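Local coordinates for galacto-N-biose/lacto-N-biose I transporter substrate-binding protein (Bifidobacterium longum, PDB 2Z8F) that binds galacto-N-biose and lacto-N-biose sugars, including lacto-N-tetraose, and probably delivers them to an ABC transporter for uptake, at residues G111-V116 and G124-T129; F311-P316 and P325-E330. One frame throughout, in Å; residues are numbered along the deposited sequence.

Contact 1 (G111-V116 and G124-T129); sequences GPYSLV and GLPQDT. With GAL (beta-D-galactopyranose), chain C.
P112, Y113 and V116 pack by apolar contact on P126 and its neighbours, where helix 110-114 and the turn after it lie against strand 121-126. The ring of P126 sits at the centre: its CB meets CB of P112 at 3.6 Å, its CG lies near the backbone N of Y113, and its CD is 3.8 Å from CG1 of V116. With chi1 at -52°, CG1 of V116 stands anti to its own carbonyl carbon and reaches P126 N at 3.5 Å, while CG2 rests 3.4 Å from O of G124, a buried carbonyl without a polar partner in the model. An alanine at V116 would lack CG1 and CG2 and would probably open a gap beside CD of P126 and thin the cover of the G124 carbonyl. The chain runs from the helix into the hairpin of strands 117-118 and 121-126, at one edge of the six-stranded mixed sheet of a solute-binding-protein lobe. Y113 offers its ring edge to CD2 of L125, 4.2 Å from CE1. CG of P112 touches CG2 of T129 at 3.6 Å. D128, just before T129, accepts a hydrogen bond from galactose O3 at OD2 (2.7 Å), while S290 N is bonded to its OD1.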
ATOM      1  N   GLY A 111      -4.116 -13.120   8.313  1.00 20.87           N
ATOM      2  CA  GLY A 111      -4.033 -12.730   6.893  1.00 21.15           C
ATOM      3  C   GLY A 111      -2.642 -12.222   6.558  1.00 21.12           C
ATOM      4  O   GLY A 111      -1.905 -12.842   5.780  1.00 21.24           O
ATOM      5  N   PRO A 112      -2.262 -11.069   7.145  1.00 21.71           N
ATOM      6  CA  PRO A 112      -0.904 -10.575   6.951  1.00 21.74           C
ATOM      7  C   PRO A 112       0.186 -11.621   7.206  1.00 21.25           C
ATOM      8  O   PRO A 112       1.163 -11.676   6.456  1.00 20.86           O
ATOM      9  CB  PRO A 112      -0.820  -9.414   7.952  1.00 20.94           C
ATOM     10  CG  PRO A 112      -2.178  -8.893   8.030  1.00 22.34           C
ATOM     11  CD  PRO A 112      -3.073 -10.142   7.941  1.00 21.76           C
ATOM     12  N   TYR A 113       0.041 -12.451   8.248  1.00 20.61           N
ATOM     13  CA  TYR A 113       1.041 -13.477   8.513  1.00 21.27           C
ATOM     14  C   TYR A 113       1.192 -14.444   7.316  1.00 21.47           C
ATOM     15  O   TYR A 113       2.297 -14.800   6.933  1.00 21.38           O
ATOM     16  CB  TYR A 113       0.736 -14.224   9.823  1.00 21.19           C
ATOM     17  CG  TYR A 113       1.830 -15.198  10.178  1.00 22.11           C
ATOM     18  CD1 TYR A 113       3.008 -14.766  10.806  1.00 22.98           C
ATOM     19  CD2 TYR A 113       1.724 -16.547   9.839  1.00 24.05           C
ATOM     20  CE1 TYR A 113       4.027 -15.665  11.123  1.00 24.76           C
ATOM     21  CE2 TYR A 113       2.750 -17.452  10.139  1.00 24.93           C
ATOM     22  CZ  TYR A 113       3.886 -17.006  10.787  1.00 23.96           C
ATOM     23  OH  TYR A 113       4.881 -17.905  11.082  1.00 25.78           O
ATOM     24  N   SER A 114       0.068 -14.844   6.718  1.00 22.06           N
ATOM     25  CA  SER A 114       0.111 -15.714   5.537  1.00 22.00           C
ATOM     26  C   SER A 114       0.837 -15.080   4.352  1.00 22.11           C
ATOM     27  O   SER A 114       1.373 -15.790   3.511  1.00 22.94           O
ATOM     28  CB  SER A 114      -1.296 -16.186   5.131  1.00 22.28           C
ATOM     29  OG  SER A 114      -2.024 -15.136   4.504  1.00 25.52           O
ATOM     30  N   LEU A 115       0.894 -13.746   4.318  1.00 22.32           N
ATOM     31  CA  LEU A 115       1.533 -13.030   3.216  1.00 21.80           C
ATOM     32  C   LEU A 115       3.052 -12.927   3.326  1.00 21.78           C
ATOM     33  O   LEU A 115       3.701 -12.417   2.416  1.00 21.94           O
ATOM     34  CB  LEU A 115       0.936 -11.624   3.057  1.00 21.68           C
ATOM     35  CG  LEU A 115      -0.585 -11.565   2.905  1.00 21.36           C
ATOM     36  CD1 LEU A 115      -1.038 -10.125   2.735  1.00 23.57           C
ATOM     37  CD2 LEU A 115      -1.088 -12.417   1.742  1.00 25.14           C
ATOM     38  N   VAL A 116       3.617 -13.421   4.421  1.00 21.63           N
ATOM     39  CA  VAL A 116       5.074 -13.586   4.492  1.00 21.84           C
ATOM     40  C   VAL A 116       5.528 -14.986   4.110  1.00 22.86           C
ATOM     41  O   VAL A 116       6.702 -15.321   4.209  1.00 22.73           O
ATOM     42  CB  VAL A 116       5.682 -13.129   5.869  1.00 21.81           C
ATOM     43  CG1 VAL A 116       5.211 -11.741   6.184  1.00 22.51           C
ATOM     44  CG2 VAL A 116       5.324 -14.101   7.005  1.00 23.46           C
ATOM     45  N   GLY A 124       9.832 -13.683   6.860  1.00 19.54           N
ATOM     46  CA  GLY A 124       9.923 -12.501   7.745  1.00 19.13           C
ATOM     47  C   GLY A 124       8.680 -12.350   8.595  1.00 19.04           C
ATOM     48  O   GLY A 124       8.037 -13.348   8.975  1.00 18.32           O
ATOM     49  N   LEU A 125       8.320 -11.106   8.898  1.00 18.09           N
ATOM     50  CA  LEU A 125       7.104 -10.847   9.641  1.00 16.99           C
ATOM     51  C   LEU A 125       6.314  -9.699   9.024  1.00 17.71           C
ATOM     52  O   LEU A 125       6.927  -8.743   8.501  1.00 17.17           O
ATOM     53  CB  LEU A 125       7.395 -10.554  11.125  1.00 17.11           C
ATOM     54  CG  LEU A 125       8.014 -11.667  11.956  1.00 18.80           C
ATOM     55  CD1 LEU A 125       8.395 -11.133  13.325  1.00 19.28           C
ATOM     56  CD2 LEU A 125       7.031 -12.822  12.100  1.00 17.10           C
ATOM     57  N   PRO A 126       4.966  -9.765   9.083  1.00 17.06           N
ATOM     58  CA  PRO A 126       4.164  -8.716   8.480  1.00 16.94           C
ATOM     59  C   PRO A 126       4.236  -7.448   9.315  1.00 16.90           C
ATOM     60  O   PRO A 126       4.366  -7.526  10.556  1.00 17.14           O
ATOM     61  CB  PRO A 126       2.746  -9.309   8.507  1.00 17.16           C
ATOM     62  CG  PRO A 126       2.732 -10.098   9.807  1.00 16.74           C
ATOM     63  CD  PRO A 126       4.107 -10.790   9.734  1.00 17.89           C
ATOM     64  N   GLN A 127       4.091  -6.295   8.667  1.00 15.86           N
ATOM     65  CA  GLN A 127       4.221  -5.022   9.386  1.00 15.77           C
ATOM     66  C   GLN A 127       2.938  -4.192   9.365  1.00 15.96           C
ATOM     67  O   GLN A 127       2.514  -3.674  10.406  1.00 16.11           O
ATOM     68  CB  GLN A 127       5.433  -4.220   8.877  1.00 16.40           C
ATOM     69  CG  GLN A 127       5.652  -2.939   9.676  1.00 17.62           C
ATOM     70  CD  GLN A 127       6.944  -2.238   9.268  1.00 18.46           C
ATOM     71  OE1 GLN A 127       6.973  -1.511   8.256  1.00 17.30           O
ATOM     72  NE2 GLN A 127       8.027  -2.481  10.027  1.00 17.69           N
ATOM     73  N   ASP A 128       2.314  -4.063   8.187  1.00 15.41           N
ATOM     74  CA  ASP A 128       1.125  -3.200   8.060  1.00 15.55           C
ATOM     75  C   ASP A 128       0.205  -3.686   6.938  1.00 15.91           C
ATOM     76  O   ASP A 128       0.589  -4.564   6.158  1.00 16.30           O
ATOM     77  CB  ASP A 128       1.528  -1.737   7.796  1.00 15.96           C
ATOM     78  CG  ASP A 128       2.219  -1.549   6.444  1.00 14.84           C
ATOM     79  OD1 ASP A 128       3.180  -2.302   6.127  1.00 15.70           O
ATOM     80  OD2 ASP A 128       1.766  -0.657   5.698  1.00 16.45           O
ATOM     81  N   THR A 129      -0.996  -3.128   6.876  1.00 16.53           N
ATOM     82  CA  THR A 129      -1.864  -3.396   5.723  1.00 17.48           C
ATOM     83  C   THR A 129      -2.339  -2.110   5.049  1.00 17.24           C
ATOM     84  O   THR A 129      -2.353  -1.027   5.663  1.00 17.51           O
ATOM     85  CB  THR A 129      -3.070  -4.275   6.119  1.00 18.04           C
ATOM     86  OG1 THR A 129      -3.886  -3.543   7.031  1.00 19.70           O
ATOM     87  CG2 THR A 129      -2.598  -5.579   6.780  1.00 19.51           C
TER
HETATM   88  C1  GAL C   4       3.817   2.390   1.244  1.00 14.68           C
HETATM   89  C2  GAL C   4       3.842   0.931   1.686  1.00 16.01           C
HETATM   90  C3  GAL C   4       3.184   0.817   3.051  1.00 15.43           C
HETATM   91  C4  GAL C   4       3.857   1.776   4.052  1.00 16.11           C
HETATM   92  C5  GAL C   4       3.829   3.209   3.514  1.00 15.38           C
HETATM   93  C6  GAL C   4       4.595   4.192   4.397  1.00 15.13           C
HETATM   94  O2  GAL C   4       3.092   0.163   0.755  1.00 17.22           O
HETATM   95  O3  GAL C   4       3.286  -0.520   3.464  1.00 15.59           O
HETATM   96  O4  GAL C   4       5.162   1.300   4.237  1.00 15.61           O
HETATM   97  O5  GAL C   4       4.433   3.246   2.224  1.00 15.28           O
HETATM   98  O6  GAL C   4       4.268   5.513   4.017  1.00 16.87           O

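Contact 2 (F311-P316 and P325-E330); sequences FNTQVP and PAATTE
A helix-to-helix junction sets this contact: helix 301-311 ends in a type I beta turn from F311 to Q314, Q314 is the centre of an inverse gamma turn and the N-cap of helix 315-320, and the loop 325-330 that follows this second helix folds back over the junction. V315, in the first turn of the new helix, carries the apolar part. Its CB lies 3.6 Å from CG of E330, and the two side chains run alongside one another, pointing opposite ways, while its CG2 also approaches CB of A327 and its CG1 faces CG of P325 more loosely. In E330, chi2 near 180° sets CD straight out from CG, past V315; the side chain runs across that of P316, with OE1 3.6 Å from CD of P316. The carboxylate lies close to the N-terminal end of helix 315-320, whose dipole would probably stabilise its negative charge. CB of A327 also lies 3.3 Å from the carbonyl O of N312. T313 and T329 meet nearly perpendicular, with OG1 of T329 against CB and CG2 of T313; OG1 of T313 itself turns back to D309 O and W310 O of the preceding helix.

Polar links between the segments run through two waters. One donates to N312 O at 2.7 Å and accepts from A327 N at 2.9 Å, tying the buried backbones together. The other, among the exposed residues T329 and E330, is gripped three ways: it accepts from OG1 of T329 at 2.8 Å and spends both hydrogens on T313 O (2.7 Å) and OE2 of E330 (2.7 Å).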
ATOM      1  N   PHE A 311       9.812  -4.717  17.083  1.00 18.23           N
ATOM      2  CA  PHE A 311       9.580  -3.496  16.315  1.00 16.31           C
ATOM      3  C   PHE A 311       8.160  -3.464  15.763  1.00 16.81           C
ATOM      4  O   PHE A 311       7.465  -2.454  15.872  1.00 16.90           O
ATOM      5  CB  PHE A 311      10.618  -3.348  15.187  1.00 17.24           C
ATOM      6  CG  PHE A 311      10.527  -2.038  14.461  1.00 16.54           C
ATOM      7  CD1 PHE A 311      11.255  -0.933  14.903  1.00 16.11           C
ATOM      8  CD2 PHE A 311       9.726  -1.909  13.333  1.00 16.75           C
ATOM      9  CE1 PHE A 311      11.166   0.277  14.230  1.00 17.32           C
ATOM     10  CE2 PHE A 311       9.608  -0.725  12.659  1.00 16.77           C
ATOM     11  CZ  PHE A 311      10.353   0.393  13.091  1.00 17.66           C
ATOM     12  N   ASN A 312       7.721  -4.583  15.199  1.00 16.85           N
ATOM     13  CA  ASN A 312       6.411  -4.648  14.550  1.00 17.49           C
ATOM     14  C   ASN A 312       5.245  -4.711  15.525  1.00 18.01           C
ATOM     15  O   ASN A 312       4.077  -4.715  15.105  1.00 17.64           O
ATOM     16  CB  ASN A 312       6.348  -5.835  13.586  1.00 17.13           C
ATOM     17  CG  ASN A 312       7.074  -5.573  12.291  1.00 19.01           C
ATOM     18  OD1 ASN A 312       7.716  -4.522  12.115  1.00 15.83           O
ATOM     19  ND2 ASN A 312       6.956  -6.515  11.353  1.00 18.29           N
ATOM     20  N   THR A 313       5.549  -4.773  16.824  1.00 17.03           N
ATOM     21  CA  THR A 313       4.515  -4.671  17.857  1.00 17.26           C
ATOM     22  C   THR A 313       4.553  -3.354  18.655  1.00 17.34           C
ATOM     23  O   THR A 313       3.851  -3.213  19.661  1.00 17.70           O
ATOM     24  CB  THR A 313       4.483  -5.933  18.821  1.00 17.77           C
ATOM     25  OG1 THR A 313       5.761  -6.124  19.430  1.00 17.86           O
ATOM     26  CG2 THR A 313       4.112  -7.197  18.050  1.00 16.91           C
ATOM     27  N   GLN A 314       5.340  -2.375  18.186  1.00 17.19           N
ATOM     28  CA  GLN A 314       5.305  -1.021  18.782  1.00 17.81           C
ATOM     29  C   GLN A 314       4.162  -0.219  18.162  1.00 18.02           C
ATOM     30  O   GLN A 314       4.361   0.758  17.439  1.00 18.61           O
ATOM     31  CB  GLN A 314       6.669  -0.301  18.616  1.00 18.41           C
ATOM     32  CG  GLN A 314       7.843  -1.089  19.248  1.00 19.05           C
ATOM     33  CD  GLN A 314       7.507  -1.557  20.666  1.00 21.43           C
ATOM     34  OE1 GLN A 314       7.329  -0.749  21.571  1.00 22.22           O
ATOM     35  NE2 GLN A 314       7.370  -2.863  20.845  1.00 22.08           N
ATOM     36  N   VAL A 315       2.934  -0.645  18.453  1.00 17.60           N
ATOM     37  CA  VAL A 315       1.768  -0.166  17.746  1.00 19.30           C
ATOM     38  C   VAL A 315       1.646   1.365  17.643  1.00 19.54           C
ATOM     39  O   VAL A 315       1.544   1.889  16.529  1.00 19.04           O
ATOM     40  CB  VAL A 315       0.497  -0.884  18.261  1.00 18.95           C
ATOM     41  CG1 VAL A 315      -0.783  -0.220  17.762  1.00 19.21           C
ATOM     42  CG2 VAL A 315       0.572  -2.355  17.828  1.00 21.04           C
ATOM     43  N   PRO A 316       1.627   2.085  18.777  1.00 19.26           N
ATOM     44  CA  PRO A 316       1.471   3.543  18.633  1.00 19.72           C
ATOM     45  C   PRO A 316       2.558   4.196  17.748  1.00 19.33           C
ATOM     46  O   PRO A 316       2.247   5.101  16.972  1.00 19.39           O
ATOM     47  CB  PRO A 316       1.545   4.055  20.070  1.00 20.27           C
ATOM     48  CG  PRO A 316       1.207   2.860  20.930  1.00 21.24           C
ATOM     49  CD  PRO A 316       1.681   1.656  20.194  1.00 20.04           C
ATOM     50  N   PRO A 325      -1.192  -1.268  11.628  1.00 16.83           N
ATOM     51  CA  PRO A 325      -0.350  -2.423  11.960  1.00 16.47           C
ATOM     52  C   PRO A 325      -0.966  -3.789  11.749  1.00 16.80           C
ATOM     53  O   PRO A 325      -2.176  -3.945  11.939  1.00 18.57           O
ATOM     54  CB  PRO A 325      -0.009  -2.186  13.438  1.00 17.46           C
ATOM     55  CG  PRO A 325      -0.092  -0.666  13.549  1.00 17.91           C
ATOM     56  CD  PRO A 325      -1.307  -0.335  12.775  1.00 16.88           C
ATOM     57  N   ALA A 326      -0.125  -4.736  11.347  1.00 16.70           N
ATOM     58  CA  ALA A 326      -0.514  -6.172  11.300  1.00 16.91           C
ATOM     59  C   ALA A 326      -0.600  -6.775  12.708  1.00 18.29           C
ATOM     60  O   ALA A 326      -1.244  -7.819  12.930  1.00 18.39           O
ATOM     61  CB  ALA A 326       0.465  -6.948  10.428  1.00 17.71           C
ATOM     62  N   ALA A 327       0.070  -6.145  13.662  1.00 17.90           N
ATOM     63  CA  ALA A 327       0.101  -6.663  15.041  1.00 18.61           C
ATOM     64  C   ALA A 327      -1.278  -6.706  15.647  1.00 19.01           C
ATOM     65  O   ALA A 327      -2.090  -5.816  15.409  1.00 19.70           O
ATOM     66  CB  ALA A 327       1.011  -5.792  15.900  1.00 18.57           C
ATOM     67  N   THR A 328      -1.532  -7.725  16.473  1.00 20.11           N
ATOM     68  CA  THR A 328      -2.796  -7.829  17.176  1.00 21.10           C
ATOM     69  C   THR A 328      -2.585  -7.747  18.681  1.00 21.71           C
ATOM     70  O   THR A 328      -3.496  -7.987  19.451  1.00 22.65           O
ATOM     71  CB  THR A 328      -3.491  -9.163  16.840  1.00 20.58           C
ATOM     72  OG1 THR A 328      -2.550 -10.215  17.022  1.00 24.03           O
ATOM     73  CG2 THR A 328      -4.018  -9.151  15.392  1.00 22.37           C
ATOM     74  N   THR A 329      -1.381  -7.368  19.094  1.00 21.37           N
ATOM     75  CA  THR A 329      -1.008  -7.356  20.512  1.00 21.97           C
ATOM     76  C   THR A 329      -1.714  -6.257  21.316  1.00 22.76           C
ATOM     77  O   THR A 329      -1.877  -6.397  22.538  1.00 23.54           O
ATOM     78  CB  THR A 329       0.505  -7.221  20.662  1.00 21.54           C
ATOM     79  OG1 THR A 329       0.931  -6.148  19.815  1.00 21.45           O
ATOM     80  CG2 THR A 329       1.211  -8.495  20.230  1.00 21.14           C
ATOM     81  N   GLU A 330      -2.135  -5.181  20.646  1.00 23.45           N
ATOM     82  CA  GLU A 330      -2.906  -4.088  21.262  1.00 24.75           C
ATOM     83  C   GLU A 330      -3.668  -3.367  20.162  1.00 25.45           C
ATOM     84  O   GLU A 330      -3.262  -3.440  19.002  1.00 25.49           O
ATOM     85  CB  GLU A 330      -1.999  -3.107  22.015  1.00 25.61           C
ATOM     86  CG  GLU A 330      -0.974  -2.409  21.155  1.00 27.24           C
ATOM     87  CD  GLU A 330      -0.116  -1.431  21.940  1.00 28.22           C
ATOM     88  OE1 GLU A 330      -0.572  -0.285  22.182  1.00 29.95           O
ATOM     89  OE2 GLU A 330       1.013  -1.815  22.306  1.00 30.60           O
TER
HETATM   90  O   HOH W   1       2.446  -4.587  12.986  1.00 19.43           O
HETATM   91  O   HOH W   2       2.015  -4.135  21.402  1.00 26.71           O

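How the contacts relate
Contact 1 closes before contact 2 opens along the chain, yet their centres lie 12 Å apart on the same side of the protein's centre. Strand 121-126 and helix 301-311 bring them together, L125 packing on that helix. Polar ties run from residues 126-127 to contact 2: Q127 NE2 reaches OD1 of N312 at 2.9 Å, Q127 O probably accepts from A326 N at 3.0 Å, and N312 ND2 makes a weak hydrogen bond to P126 O. D128 of the sugar site thus directly follows a residue fixed on the second contact. Contact 1 includes this pocket residue, whereas contact 2 is partly exposed, its N312 side chain about 10 Å from the galactose; pocket segment and helix junction are joined through Q127.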